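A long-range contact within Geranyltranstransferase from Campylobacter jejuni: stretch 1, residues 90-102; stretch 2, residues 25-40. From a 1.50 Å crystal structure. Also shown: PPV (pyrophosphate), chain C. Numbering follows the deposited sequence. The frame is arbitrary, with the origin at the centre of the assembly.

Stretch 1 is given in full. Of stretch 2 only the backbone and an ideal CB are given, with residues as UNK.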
# COMPACT_ATOMS: atom_id res chain seq x y z
N PHE A 90 -21.22 4.81 10.11
CA PHE A 90 -21.77 4.14 8.93
C PHE A 90 -21.06 4.59 7.65
O PHE A 90 -20.58 5.72 7.56
CB PHE A 90 -23.25 4.46 8.78
CG PHE A 90 -24.08 4.00 9.93
CD1 PHE A 90 -24.60 2.72 9.95
CD2 PHE A 90 -24.33 4.84 11.00
CE1 PHE A 90 -25.36 2.29 11.02
CE2 PHE A 90 -25.09 4.42 12.07
CZ PHE A 90 -25.61 3.14 12.08
N ARG A 91 -21.02 3.69 6.67
CA ARG A 91 -20.45 3.97 5.35
C ARG A 91 -21.12 3.02 4.36
O ARG A 91 -21.28 1.84 4.64
CB ARG A 91 -18.94 3.77 5.37
CG ARG A 91 -18.26 3.69 3.99
CD ARG A 91 -18.16 5.04 3.32
NE ARG A 91 -17.19 5.89 3.98
CZ ARG A 91 -16.78 7.06 3.51
NH1 ARG A 91 -15.91 7.77 4.20
NH2 ARG A 91 -17.25 7.52 2.35
N ARG A 92 -21.52 3.53 3.20
CA ARG A 92 -22.14 2.70 2.16
C ARG A 92 -23.34 1.90 2.69
O ARG A 92 -23.62 0.78 2.24
CB ARG A 92 -21.10 1.80 1.50
CG ARG A 92 -20.12 2.57 0.63
CD ARG A 92 -18.93 1.71 0.20
NE ARG A 92 -18.12 2.40 -0.80
CZ ARG A 92 -16.98 1.92 -1.30
NH1 ARG A 92 -16.53 0.73 -0.90
NH2 ARG A 92 -16.29 2.61 -2.19
N GLY A 93 -24.05 2.48 3.64
CA GLY A 93 -25.30 1.90 4.09
C GLY A 93 -25.20 0.87 5.20
O GLY A 93 -26.21 0.34 5.66
N ILE A 94 -23.98 0.57 5.63
CA ILE A 94 -23.76 -0.40 6.70
C ILE A 94 -22.87 0.21 7.78
O ILE A 94 -22.25 1.25 7.55
CB ILE A 94 -23.09 -1.68 6.16
CG1 ILE A 94 -21.78 -1.37 5.43
CG2 ILE A 94 -24.04 -2.42 5.22
CD1 ILE A 94 -20.89 -2.59 5.24
N PRO A 95 -22.81 -0.43 8.96
CA PRO A 95 -21.86 0.06 9.96
C PRO A 95 -20.43 0.00 9.44
O PRO A 95 -20.08 -0.84 8.62
CB PRO A 95 -22.03 -0.92 11.13
CG PRO A 95 -23.44 -1.41 10.98
CD PRO A 95 -23.66 -1.51 9.48
N THR A 96 -19.60 0.92 9.90
CA THR A 96 -18.19 0.89 9.56
C THR A 96 -17.49 -0.33 10.17
O THR A 96 -18.00 -0.94 11.13
CB THR A 96 -17.51 2.18 10.02
OG1 THR A 96 -17.99 2.49 11.34
CG2 THR A 96 -17.87 3.31 9.07
N LEU A 97 -16.33 -0.70 9.62
CA LEU A 97 -15.65 -1.91 10.08
C LEU A 97 -15.25 -1.85 11.55
O LEU A 97 -15.22 -2.88 12.23
CB LEU A 97 -14.39 -2.21 9.26
CG LEU A 97 -14.63 -2.75 7.85
CD1 LEU A 97 -13.27 -3.01 7.20
CD2 LEU A 97 -15.51 -3.98 7.86
N HIS A 98 -14.92 -0.67 12.04
CA HIS A 98 -14.49 -0.61 13.43
C HIS A 98 -15.68 -0.75 14.38
O HIS A 98 -15.49 -1.07 15.55
CB HIS A 98 -13.67 0.65 13.73
CG HIS A 98 -14.42 1.92 13.48
ND1 HIS A 98 -14.48 2.51 12.24
CD2 HIS A 98 -15.15 2.69 14.31
CE1 HIS A 98 -15.21 3.61 12.32
NE2 HIS A 98 -15.63 3.74 13.56
N LYS A 99 -16.89 -0.53 13.88
CA LYS A 99 -18.10 -0.77 14.68
C LYS A 99 -18.55 -2.23 14.59
O LYS A 99 -18.93 -2.82 15.60
CB LYS A 99 -19.23 0.15 14.22
CG LYS A 99 -18.90 1.65 14.28
CD LYS A 99 -18.72 2.12 15.71
CE LYS A 99 -20.00 1.91 16.50
NZ LYS A 99 -19.95 2.54 17.85
N SER A 100 -18.53 -2.81 13.40
CA SER A 100 -18.94 -4.20 13.23
C SER A 100 -17.94 -5.18 13.81
O SER A 100 -18.33 -6.24 14.33
CB SER A 100 -19.15 -4.54 11.76
OG SER A 100 -20.36 -3.98 11.30
N TYR A 101 -16.66 -4.85 13.70
CA TYR A 101 -15.59 -5.70 14.19
C TYR A 101 -14.85 -5.00 15.33
O TYR A 101 -15.30 -5.04 16.47
CB TYR A 101 -14.67 -6.12 13.05
CG TYR A 101 -15.42 -6.98 12.06
CD1 TYR A 101 -15.85 -6.47 10.84
CD2 TYR A 101 -15.74 -8.30 12.37
CE1 TYR A 101 -16.56 -7.26 9.94
CE2 TYR A 101 -16.44 -9.09 11.49
CZ TYR A 101 -16.85 -8.58 10.28
OH TYR A 101 -17.56 -9.38 9.40
N ASP A 102 -13.74 -4.35 15.02
CA ASP A 102 -13.01 -3.55 15.99
C ASP A 102 -12.01 -2.66 15.25
O ASP A 102 -11.86 -2.78 14.04
CB ASP A 102 -12.31 -4.43 17.04
CG ASP A 102 -11.47 -5.55 16.43
OD1 ASP A 102 -10.79 -5.30 15.44
OD2 ASP A 102 -11.48 -6.68 16.95
N UNK A 25 -11.60 -16.10 12.25
CA UNK A 25 -13.03 -16.33 11.98
C UNK A 25 -13.70 -15.31 11.06
O UNK A 25 -14.78 -15.62 10.55
CB UNK A 25 -13.79 -16.35 13.31
N UNK A 26 -13.10 -14.13 10.84
CA UNK A 26 -13.83 -13.12 10.07
C UNK A 26 -13.00 -12.22 9.17
O UNK A 26 -13.56 -11.35 8.52
CB UNK A 26 -14.61 -12.23 11.04
N UNK A 27 -11.68 -12.43 9.11
CA UNK A 27 -10.89 -11.48 8.33
C UNK A 27 -11.35 -11.43 6.87
O UNK A 27 -11.44 -10.34 6.30
CB UNK A 27 -9.41 -11.85 8.40
N UNK A 28 -11.65 -12.57 6.26
CA UNK A 28 -12.13 -12.54 4.88
C UNK A 28 -13.44 -11.78 4.71
O UNK A 28 -13.60 -11.02 3.76
CB UNK A 28 -12.31 -13.97 4.37
N UNK A 29 -14.38 -12.02 5.62
CA UNK A 29 -15.64 -11.30 5.58
C UNK A 29 -15.41 -9.80 5.75
O UNK A 29 -16.04 -8.98 5.07
CB UNK A 29 -16.59 -11.82 6.66
N UNK A 30 -14.50 -9.43 6.65
CA UNK A 30 -14.20 -8.02 6.88
C UNK A 30 -13.54 -7.37 5.65
O UNK A 30 -13.82 -6.22 5.32
CB UNK A 30 -13.29 -7.87 8.10
N UNK A 31 -12.67 -8.12 4.97
CA UNK A 31 -12.06 -7.66 3.71
C UNK A 31 -13.12 -7.36 2.66
O UNK A 31 -13.03 -6.38 1.92
CB UNK A 31 -11.08 -8.71 3.17
N UNK A 32 -14.11 -8.24 2.56
CA UNK A 32 -15.13 -8.13 1.51
C UNK A 32 -16.20 -7.10 1.82
O UNK A 32 -16.79 -6.54 0.91
CB UNK A 32 -15.79 -9.49 1.29
N UNK A 33 -16.45 -6.85 3.10
CA UNK A 33 -17.66 -6.15 3.51
C UNK A 33 -17.85 -4.80 2.82
O UNK A 33 -18.91 -4.53 2.25
CB UNK A 33 -17.64 -5.95 5.03
N UNK A 34 -16.84 -3.94 2.87
CA UNK A 34 -16.97 -2.61 2.29
C UNK A 34 -16.92 -2.61 0.78
O UNK A 34 -17.50 -1.73 0.13
CB UNK A 34 -15.87 -1.70 2.83
N UNK A 35 -16.22 -3.59 0.21
CA UNK A 35 -16.15 -3.70 -1.25
C UNK A 35 -17.51 -4.08 -1.82
O UNK A 35 -17.91 -3.58 -2.87
CB UNK A 35 -15.10 -4.73 -1.67
N UNK A 36 -18.21 -4.96 -1.11
CA UNK A 36 -19.50 -5.45 -1.58
C UNK A 36 -20.66 -4.53 -1.24
O UNK A 36 -21.69 -4.55 -1.92
CB UNK A 36 -19.77 -6.84 -0.99
N UNK A 37 -20.50 -3.74 -0.17
CA UNK A 37 -21.63 -3.00 0.42
C UNK A 37 -22.15 -1.93 -0.51
O UNK A 37 -23.35 -1.63 -0.55
CB UNK A 37 -21.22 -2.36 1.75
N UNK A 38 -21.25 -1.32 -1.27
CA UNK A 38 -21.66 -0.25 -2.14
C UNK A 38 -20.47 0.42 -2.76
O UNK A 38 -19.36 -0.10 -2.73
CB UNK A 38 -22.51 0.77 -1.38
N UNK A 39 -20.72 1.60 -3.32
CA UNK A 39 -19.72 2.33 -4.06
C UNK A 39 -20.23 2.54 -5.46
O UNK A 39 -20.68 1.60 -6.12
CB UNK A 39 -18.38 1.60 -4.06
N UNK A 40 -20.16 3.78 -5.93
CA UNK A 40 -20.59 4.09 -7.29
C UNK A 40 -19.58 3.65 -8.34
O UNK A 40 -19.89 3.62 -9.54
CB UNK A 40 -20.85 5.59 -7.42
O11 PPV C . -16.49 9.19 -1.91
P1 PPV C . -17.43 8.54 -3.09
O21 PPV C . -18.69 9.53 -3.48
O31 PPV C . -16.64 8.32 -4.31
OPP PPV C . -18.07 7.18 -2.43
P2 PPV C . -18.34 5.72 -3.13
O12 PPV C . -19.07 4.90 -1.90
O22 PPV C . -16.93 4.96 -3.43
O32 PPV C . -19.22 5.81 -4.30

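Position 25 lies beyond the reach of stretch 1, which leaves its side chain undetermined; it is Pro25. At position 26, just before the helix, CA-to-CB points toward the ring of Tyr101, and the ideal CB is 3.7 Å from Tyr101 CE2. A flat aromatic or a broad aliphatic group would suit. The residue is Phe26, whose ring forms an offset stack with that of Tyr101, centroids 4.5 Å apart and planes at 25°.

Positions 27 and 28 are helical; the first points away and the second is out of reach, so stretch 1 restricts neither. They are Phe27 and Asn28. Position 29 points sideways, its ideal CB 3.8 Å from Tyr101 OH, and many side chains could pass the hydroxyl. Glu29 touches it through CB, while the end of its side chain leads away.

Position 30 faces the Tyr101 ring, with the ideal CB 3.8 Å from CE1 of that ring. A small apolar group fits so close an approach. Ala30 sets its CB over the ring face in a CH-pi contact, 4.2 Å from the Tyr101 centroid.

Positions 31 and 32, one pointing away and the other out of reach, are Leu31 and Ala32. Position 33 points toward an apolar surface made by Ile94, Leu97 and Tyr101, suited to leucine, isoleucine or methionine. It is Leu33: CD2 lies 3.5 Å from Leu97 CD2 and also meets the Tyr101 ring edge, while CG is 3.6 Å from Ile94 CD1.

Position 34 points toward a channel between Arg91, Ile94 and Leu97, favouring a long, flexible apolar chain. Selenomethionine Met34 fills it, with SE 3.6 Å from Arg91 CG and CE 3.3 Å from Pro95 O. Its backbone O accepts a hydrogen bond from Arg92 NH1 at 2.8 Å.

Positions 35 and 36 point away, allowing many residues; they are Leu35 and Lys36. At position 37 the ideal CB is already 3.5 Å from Ile94 CD1, favouring a small group, and Ala37 supplies a methyl.

Position 38 has positive phi, and an ideal CB would sit tightly, 3.4 Å from Arg92 CB; glycine suits, as in Gly38. At position 39 an ideal CB would clash with Arg92 NH2 at 3.0 Å, and the backbone angles independently call for glycine: Gly39. Position 40 lies near pyrophosphate, inviting a cationic chain. Lys40 binds O32 through both N and NZ, each at 2.8 Å.

Stretch 2, residues 25-40: PFFNEALALMLKAGGK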
# COMPACT_ATOMS: atom_id res chain seq x y z
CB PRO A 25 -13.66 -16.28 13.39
CG PRO A 25 -12.73 -15.38 14.14
CD PRO A 25 -11.35 -15.78 13.66
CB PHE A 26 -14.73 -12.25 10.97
CG PHE A 26 -13.98 -11.44 12.00
CD1 PHE A 26 -13.22 -10.33 11.64
CD2 PHE A 26 -14.06 -11.78 13.34
CE1 PHE A 26 -12.55 -9.59 12.61
CE2 PHE A 26 -13.40 -11.04 14.31
CZ PHE A 26 -12.63 -9.95 13.94
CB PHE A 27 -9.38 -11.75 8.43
CG PHE A 27 -8.56 -10.53 8.12
CD1 PHE A 27 -8.44 -9.50 9.05
CD2 PHE A 27 -7.93 -10.39 6.89
CE1 PHE A 27 -7.70 -8.35 8.77
CE2 PHE A 27 -7.19 -9.24 6.59
CZ PHE A 27 -7.07 -8.22 7.53
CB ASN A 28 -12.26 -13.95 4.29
CG ASN A 28 -10.92 -14.60 4.05
OD1 ASN A 28 -9.92 -13.93 3.84
ND2 ASN A 28 -10.90 -15.93 4.10
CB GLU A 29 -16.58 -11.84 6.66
CG GLU A 29 -17.19 -13.19 6.30
CD GLU A 29 -16.31 -14.39 6.64
OE1 GLU A 29 -15.19 -14.21 7.15
OE2 GLU A 29 -16.76 -15.54 6.41
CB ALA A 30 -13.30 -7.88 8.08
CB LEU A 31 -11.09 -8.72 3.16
CG LEU A 31 -9.67 -8.83 3.74
CD1 LEU A 31 -9.00 -10.14 3.37
CD2 LEU A 31 -8.81 -7.63 3.29
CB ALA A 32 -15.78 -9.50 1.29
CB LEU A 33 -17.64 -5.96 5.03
CG LEU A 33 -18.96 -5.57 5.69
CD1 LEU A 33 -19.99 -6.68 5.49
CD2 LEU A 33 -18.74 -5.28 7.17
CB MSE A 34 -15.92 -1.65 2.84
CG MSE A 34 -16.32 -0.96 4.10
SE MSE A 34 -18.03 0.06 4.02
CE MSE A 34 -18.33 0.12 5.94
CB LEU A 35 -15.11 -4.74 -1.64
CG LEU A 35 -13.66 -4.35 -1.36
CD1 LEU A 35 -12.78 -5.57 -1.56
CD2 LEU A 35 -13.23 -3.20 -2.29
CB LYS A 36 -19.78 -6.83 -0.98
CG LYS A 36 -19.01 -7.94 -1.65
CD LYS A 36 -19.69 -9.29 -1.41
CE LYS A 36 -19.33 -9.86 -0.06
NZ LYS A 36 -20.22 -10.99 0.34
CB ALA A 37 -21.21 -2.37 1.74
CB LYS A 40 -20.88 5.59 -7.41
CG LYS A 40 -22.02 6.07 -6.51
CD LYS A 40 -22.19 7.59 -6.55
CE LYS A 40 -21.08 8.32 -5.79
NZ LYS A 40 -21.01 7.92 -4.35
O HOH W 1 -25.21 -1.47 1.66
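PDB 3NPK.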